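Local coordinates for ATP-citrate lyase beta-subunit (Chlorobium limicola, PDB 6HXJ), which probably catalyses, together with its partner subunit, the ATP- and CoA-dependent cleavage of citrate to oxaloacetate and acetyl-CoA, at residues K11-W16 with A206-D211; I176-N181 with Q185-N190. One frame throughout, in Å; residues are numbered along the deposited sequence.

Interaction 1 of 2, residues K11-W16 with A206-D211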
loop_
_atom_site.group_PDB
_atom_site.type_symbol
_atom_site.label_atom_id
_atom_site.label_comp_id
_atom_site.label_asym_id
_atom_site.label_seq_id
_atom_site.Cartn_x
_atom_site.Cartn_y
_atom_site.Cartn_z
ATOM N N LYS A 11 13.598 64.455 5.277
ATOM C CA LYS A 11 14.232 63.325 4.616
ATOM C C LYS A 11 13.690 63.150 3.193
ATOM O O LYS A 11 14.475 62.948 2.266
ATOM C CB LYS A 11 14.054 62.049 5.454
ATOM C CG LYS A 11 14.448 60.771 4.729
ATOM C CD LYS A 11 14.710 59.617 5.676
ATOM C CE LYS A 11 14.329 58.298 5.039
ATOM N NZ LYS A 11 15.141 57.174 5.577
ATOM N N LEU A 12 12.356 63.263 3.022
ATOM C CA LEU A 12 11.697 63.125 1.715
ATOM C C LEU A 12 11.992 64.296 0.846
ATOM O O LEU A 12 12.082 64.154 -0.361
ATOM C CB LEU A 12 10.202 62.974 1.884
ATOM C CG LEU A 12 9.801 61.887 2.863
ATOM C CD1 LEU A 12 8.382 61.470 2.630
ATOM C CD2 LEU A 12 10.725 60.670 2.751
ATOM N N PHE A 13 12.136 65.463 1.447
ATOM C CA PHE A 13 12.502 66.643 0.693
ATOM C C PHE A 13 13.858 66.380 0.115
ATOM O O PHE A 13 14.020 66.455 -1.096
ATOM C CB PHE A 13 12.567 67.852 1.601
ATOM C CG PHE A 13 11.227 68.419 1.933
ATOM C CD1 PHE A 13 10.069 67.837 1.440
ATOM C CD2 PHE A 13 11.115 69.545 2.728
ATOM C CE1 PHE A 13 8.820 68.363 1.755
ATOM C CE2 PHE A 13 9.871 70.082 3.027
ATOM C CZ PHE A 13 8.729 69.489 2.544
ATOM N N ASN A 14 14.809 65.995 0.978
ATOM C CA ASN A 14 16.170 65.642 0.629
ATOM C C ASN A 14 16.183 64.666 -0.525
ATOM O O ASN A 14 16.845 64.907 -1.526
ATOM C CB ASN A 14 16.817 65.014 1.831
ATOM C CG ASN A 14 18.138 65.578 2.147
ATOM O OD1 ASN A 14 18.336 66.791 2.202
ATOM N ND2 ASN A 14 19.114 64.692 2.211
ATOM N N LYS A 15 15.406 63.591 -0.403
ATOM C CA LYS A 15 15.265 62.564 -1.424
ATOM C C LYS A 15 14.928 63.154 -2.808
ATOM O O LYS A 15 15.530 62.763 -3.803
ATOM C CB LYS A 15 14.194 61.565 -0.971
ATOM C CG LYS A 15 13.801 60.558 -2.014
ATOM C CD LYS A 15 13.139 59.368 -1.375
ATOM C CE LYS A 15 12.211 58.715 -2.350
ATOM N NZ LYS A 15 11.509 57.552 -1.749
ATOM N N TRP A 16 13.982 64.093 -2.866
ATOM C CA TRP A 16 13.571 64.686 -4.138
ATOM C C TRP A 16 14.303 65.997 -4.420
ATOM O O TRP A 16 13.841 66.804 -5.229
ATOM C CB TRP A 16 12.031 64.818 -4.200
ATOM C CG TRP A 16 11.374 63.478 -4.177
ATOM C CD1 TRP A 16 11.000 62.768 -3.076
ATOM C CD2 TRP A 16 11.222 62.594 -5.297
ATOM N NE1 TRP A 16 10.547 61.521 -3.448
ATOM C CE2 TRP A 16 10.703 61.378 -4.804
ATOM C CE3 TRP A 16 11.487 62.710 -6.672
ATOM C CZ2 TRP A 16 10.459 60.286 -5.635
ATOM C CZ3 TRP A 16 11.247 61.629 -7.489
ATOM C CH2 TRP A 16 10.737 60.436 -6.975
ATOM N N ALA A 206 8.539 72.709 7.472
ATOM C CA ALA A 206 7.970 71.669 6.624
ATOM C C ALA A 206 6.796 70.938 7.270
ATOM O O ALA A 206 6.994 70.121 8.185
ATOM C CB ALA A 206 9.056 70.675 6.240
ATOM N N VAL A 207 5.573 71.218 6.764
ATOM C CA VAL A 207 4.321 70.581 7.214
ATOM C C VAL A 207 3.876 69.545 6.153
ATOM O O VAL A 207 3.297 69.920 5.143
ATOM C CB VAL A 207 3.201 71.615 7.528
ATOM C CG1 VAL A 207 2.007 70.939 8.189
ATOM C CG2 VAL A 207 3.712 72.749 8.410
ATOM N N MET A 208 4.119 68.253 6.380
ATOM C CA MET A 208 3.769 67.235 5.392
ATOM C C MET A 208 2.754 66.215 5.877
ATOM O O MET A 208 2.954 65.566 6.899
ATOM C CB MET A 208 5.035 66.516 4.916
ATOM C CG MET A 208 4.862 65.737 3.688
ATOM S SD MET A 208 6.506 65.199 3.228
ATOM C CE MET A 208 6.155 64.378 1.616
ATOM N N ASN A 209 1.702 66.009 5.087
ATOM C CA ASN A 209 0.702 64.955 5.329
ATOM C C ASN A 209 0.799 63.912 4.227
ATOM O O ASN A 209 0.715 64.272 3.048
ATOM C CB ASN A 209 -0.713 65.512 5.395
ATOM C CG ASN A 209 -0.879 66.541 6.471
ATOM O OD1 ASN A 209 -1.043 66.217 7.650
ATOM N ND2 ASN A 209 -0.770 67.808 6.097
ATOM N N VAL A 210 1.035 62.641 4.591
ATOM C CA VAL A 210 1.125 61.576 3.581
ATOM C C VAL A 210 -0.013 60.585 3.752
ATOM O O VAL A 210 -0.566 60.445 4.836
ATOM C CB VAL A 210 2.515 60.884 3.438
ATOM C CG1 VAL A 210 3.552 61.863 2.894
ATOM C CG2 VAL A 210 2.985 60.241 4.733
ATOM N N ASP A 211 -0.392 59.912 2.675
ATOM C CA ASP A 211 -1.457 58.910 2.750
ATOM C C ASP A 211 -0.838 57.577 3.286
ATOM O O ASP A 211 -0.259 56.802 2.514
ATOM C CB ASP A 211 -2.148 58.778 1.381
ATOM C CG ASP A 211 -3.095 57.586 1.215
ATOM O OD1 ASP A 211 -3.610 57.071 2.249
ATOM O OD2 ASP A 211 -3.365 57.206 0.057
#
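Helix 6-15 packs on one face of the antiparallel sheet of the ATP-grasp domain, with L12 and F13 resting on A206 and M208 of strand 200-210. The segments 11-15 and 206-210 run at 90° to each other, their axes 10.9 Å apart at the closest, a separation bridged by side chains alone. In the strand, A206 and M208 both point toward the helix whereas V207 between them points away, the alternation expected of a β-strand with one face covered. The F13 ring touches both inward residues. Its CE2 approaches CB of A206 at 3.4 Å, and its CE1, on the other branch of the ring, lies 4.2 Å from SD of M208. The latter is a Met-aromatic contact: SD is 5.2 Å from the centroid of the F13 ring and approaches it obliquely, 53° off the normal. The side chains of F13 and M208 run antiparallel, one alongside the other. With CG anti to its own backbone N (chi1 -165°) and the chain extended beyond, M208 reaches past the ring to the preceding helical residue. There it meets L12, whose side chain crosses that of methionine at about a right angle. All four residues are buried, and the interface is entirely apolar. I187 and I189 of the neighbouring strand 184-195 also touch F13, while I4 of strand 3-4 and C178 of helix 163-181 pack against M208, so the contact is part of a wider hydrophobic layer. The helix finishes just beyond it, with W16 N bonded to L12 O at 3.1 Å. Across the interface, L12 contributes its CD1 methyl, which lies 3.8 Å from CE at the end of M208.

Interaction 2 of 2, residues I176-N181 with Q185-N190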
loop_
_atom_site.group_PDB
_atom_site.type_symbol
_atom_site.label_atom_id
_atom_site.label_comp_id
_atom_site.label_asym_id
_atom_site.label_seq_id
_atom_site.Cartn_x
_atom_site.Cartn_y
_atom_site.Cartn_z
ATOM N N ILE A 176 6.507 69.026 -6.582
ATOM C CA ILE A 176 5.475 68.338 -7.345
ATOM C C ILE A 176 5.829 66.881 -7.526
ATOM O O ILE A 176 4.941 66.036 -7.431
ATOM C CB ILE A 176 5.226 69.061 -8.678
ATOM C CG1 ILE A 176 4.404 70.344 -8.438
ATOM C CG2 ILE A 176 4.504 68.152 -9.680
ATOM C CD1 ILE A 176 4.467 71.376 -9.526
ATOM N N LEU A 177 7.119 66.582 -7.775
ATOM C CA LEU A 177 7.615 65.217 -7.940
ATOM C C LEU A 177 7.497 64.495 -6.601
ATOM O O LEU A 177 7.031 63.361 -6.561
ATOM C CB LEU A 177 9.077 65.202 -8.440
ATOM C CG LEU A 177 9.222 65.225 -9.917
ATOM C CD1 LEU A 177 10.681 65.357 -10.327
ATOM C CD2 LEU A 177 8.526 64.036 -10.530
ATOM N N CYS A 178 7.876 65.182 -5.507
ATOM C CA CYS A 178 7.833 64.679 -4.152
ATOM C C CYS A 178 6.411 64.354 -3.807
ATOM O O CYS A 178 6.175 63.285 -3.273
ATOM C CB CYS A 178 8.440 65.678 -3.165
ATOM S SG CYS A 178 8.393 65.164 -1.416
ATOM N N PHE A 179 5.457 65.213 -4.163
ATOM C CA PHE A 179 4.046 65.006 -3.862
ATOM C C PHE A 179 3.521 63.807 -4.617
ATOM O O PHE A 179 2.916 62.911 -4.014
ATOM C CB PHE A 179 3.236 66.268 -4.186
ATOM C CG PHE A 179 1.785 66.211 -3.772
ATOM C CD1 PHE A 179 0.839 65.583 -4.573
ATOM C CD2 PHE A 179 1.351 66.849 -2.623
ATOM C CE1 PHE A 179 -0.510 65.564 -4.208
ATOM C CE2 PHE A 179 0.000 66.851 -2.272
ATOM C CZ PHE A 179 -0.922 66.197 -3.061
ATOM N N ASP A 180 3.767 63.786 -5.930
ATOM C CA ASP A 180 3.321 62.713 -6.808
ATOM C C ASP A 180 3.838 61.347 -6.320
ATOM O O ASP A 180 3.049 60.427 -6.065
ATOM C CB ASP A 180 3.782 63.004 -8.254
ATOM C CG ASP A 180 2.867 62.503 -9.364
ATOM O OD1 ASP A 180 3.384 61.897 -10.335
ATOM O OD2 ASP A 180 1.659 62.838 -9.338
ATOM N N ASN A 181 5.152 61.274 -6.096
ATOM C CA ASN A 181 5.868 60.063 -5.731
ATOM C C ASN A 181 5.770 59.618 -4.266
ATOM O O ASN A 181 6.004 58.444 -3.968
ATOM C CB ASN A 181 7.295 60.205 -6.143
ATOM C CG ASN A 181 7.421 60.014 -7.646
ATOM O OD1 ASN A 181 7.507 58.888 -8.144
ATOM N ND2 ASN A 181 7.373 61.095 -8.421
ATOM N N GLN A 185 -0.827 63.983 0.834
ATOM C CA GLN A 185 -2.153 64.584 0.840
ATOM C C GLN A 185 -1.927 66.095 0.711
ATOM O O GLN A 185 -2.674 66.802 0.038
ATOM C CB GLN A 185 -2.892 64.231 2.126
ATOM C CG GLN A 185 -3.256 62.748 2.159
ATOM C CD GLN A 185 -3.617 62.198 3.523
ATOM O OE1 GLN A 185 -3.234 62.710 4.581
ATOM N NE2 GLN A 185 -4.322 61.086 3.515
ATOM N N SER A 186 -0.840 66.575 1.308
ATOM C CA SER A 186 -0.440 67.976 1.316
ATOM C C SER A 186 0.982 68.160 1.867
ATOM O O SER A 186 1.441 67.375 2.700
ATOM C CB SER A 186 -1.420 68.831 2.124
ATOM O OG SER A 186 -1.471 68.432 3.483
ATOM N N ILE A 187 1.665 69.222 1.392
ATOM C CA ILE A 187 3.014 69.656 1.786
ATOM C C ILE A 187 2.981 71.184 1.858
ATOM O O ILE A 187 2.637 71.811 0.859
ATOM C CB ILE A 187 4.085 69.176 0.766
ATOM C CG1 ILE A 187 4.072 67.628 0.560
ATOM C CG2 ILE A 187 5.477 69.701 1.161
ATOM C CD1 ILE A 187 4.731 67.098 -0.723
ATOM N N GLU A 188 3.327 71.771 3.017
ATOM C CA GLU A 188 3.295 73.208 3.241
ATOM C C GLU A 188 4.653 73.680 3.739
ATOM O O GLU A 188 5.148 73.188 4.753
ATOM C CB GLU A 188 2.163 73.592 4.215
ATOM C CG GLU A 188 1.778 75.061 4.136
ATOM C CD GLU A 188 1.621 75.808 5.447
ATOM O OE1 GLU A 188 2.542 75.739 6.295
ATOM O OE2 GLU A 188 0.598 76.514 5.602
ATOM N N ILE A 189 5.288 74.579 2.983
ATOM C CA ILE A 189 6.587 75.164 3.306
ATOM C C ILE A 189 6.418 76.678 3.514
ATOM O O ILE A 189 6.097 77.411 2.576
ATOM C CB ILE A 189 7.670 74.828 2.246
ATOM C CG1 ILE A 189 7.859 73.298 2.084
ATOM C CG2 ILE A 189 8.990 75.536 2.599
ATOM C CD1 ILE A 189 8.667 72.868 0.890
ATOM N N ASN A 190 6.578 77.120 4.753
ATOM C CA ASN A 190 6.444 78.518 5.101
ATOM C C ASN A 190 7.299 78.773 6.313
ATOM O O ASN A 190 6.935 78.349 7.409
ATOM C CB ASN A 190 4.980 78.930 5.352
ATOM C CG ASN A 190 4.792 80.421 5.468
ATOM O OD1 ASN A 190 5.228 81.209 4.609
ATOM N ND2 ASN A 190 4.124 80.836 6.531
#
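F179 and I187 join the last turns of helix 163-181 to strand 184-195, a helix followed directly by a strand running back beneath it, part of the α/β packing of the ATP-grasp domain. The axes of segments 176-181 and 186-189 are 9.4 Å apart at their closest and 151° from parallel, hence roughly antiparallel. I187 points toward the helix with CG1 beside its backbone N (chi1 -56°), and its CD1 methyl reaches the helix backbone, 3.8 Å from CA of F179. The same methyl lies near the plane of the F179 ring, at the edge, 3.9 Å from CD2, and is also 4.2 Å from SG of C178. The F179 torsion, which sets CG opposite the backbone N (chi1 -174°), brings the ring beside Q185. There CE2 of F179 stands 3.5 Å from the carbonyl O of Q185, again at the ring edge. Replacing F179 by alanine would take away the ring, and is likely to leave the Q185 carbonyl and the I187 methyl without their aromatic neighbour, opening a gap between helix and strand. Q185 and S186 form a classic β-bulge opposite N209. The first bond of the Q185 side chain leads away from the helix segment, and its NE2 bonds an acidic side chain of another protein's chain; S186 OG is held by N209 ND2. At the helix end, L177 O accepts two bonds, from N181 N and from N181 ND2, the latter donor 3.0 Å away and L177 O lying in the N181 amide plane.

In the fold
From the N terminus, helix 6-15 comes first, and interaction 1 closes a long loop of 189 residues between it and strand 200-210. Nested wholly inside that loop is interaction 2, which links helix 163-181 to strand 184-195 with three residues between its segments. Strands 184-195 and 200-210 then follow each other in the chain and lie side by side in the same antiparallel sheet, so the two contacts, with centres about 7 Å apart, anchor two helices to adjacent strands. They also meet directly: N209 probably exchanges backbone hydrogen bonds with Q185 and S186, and the W16 ring packs against N181, bringing the ends of the two helices together.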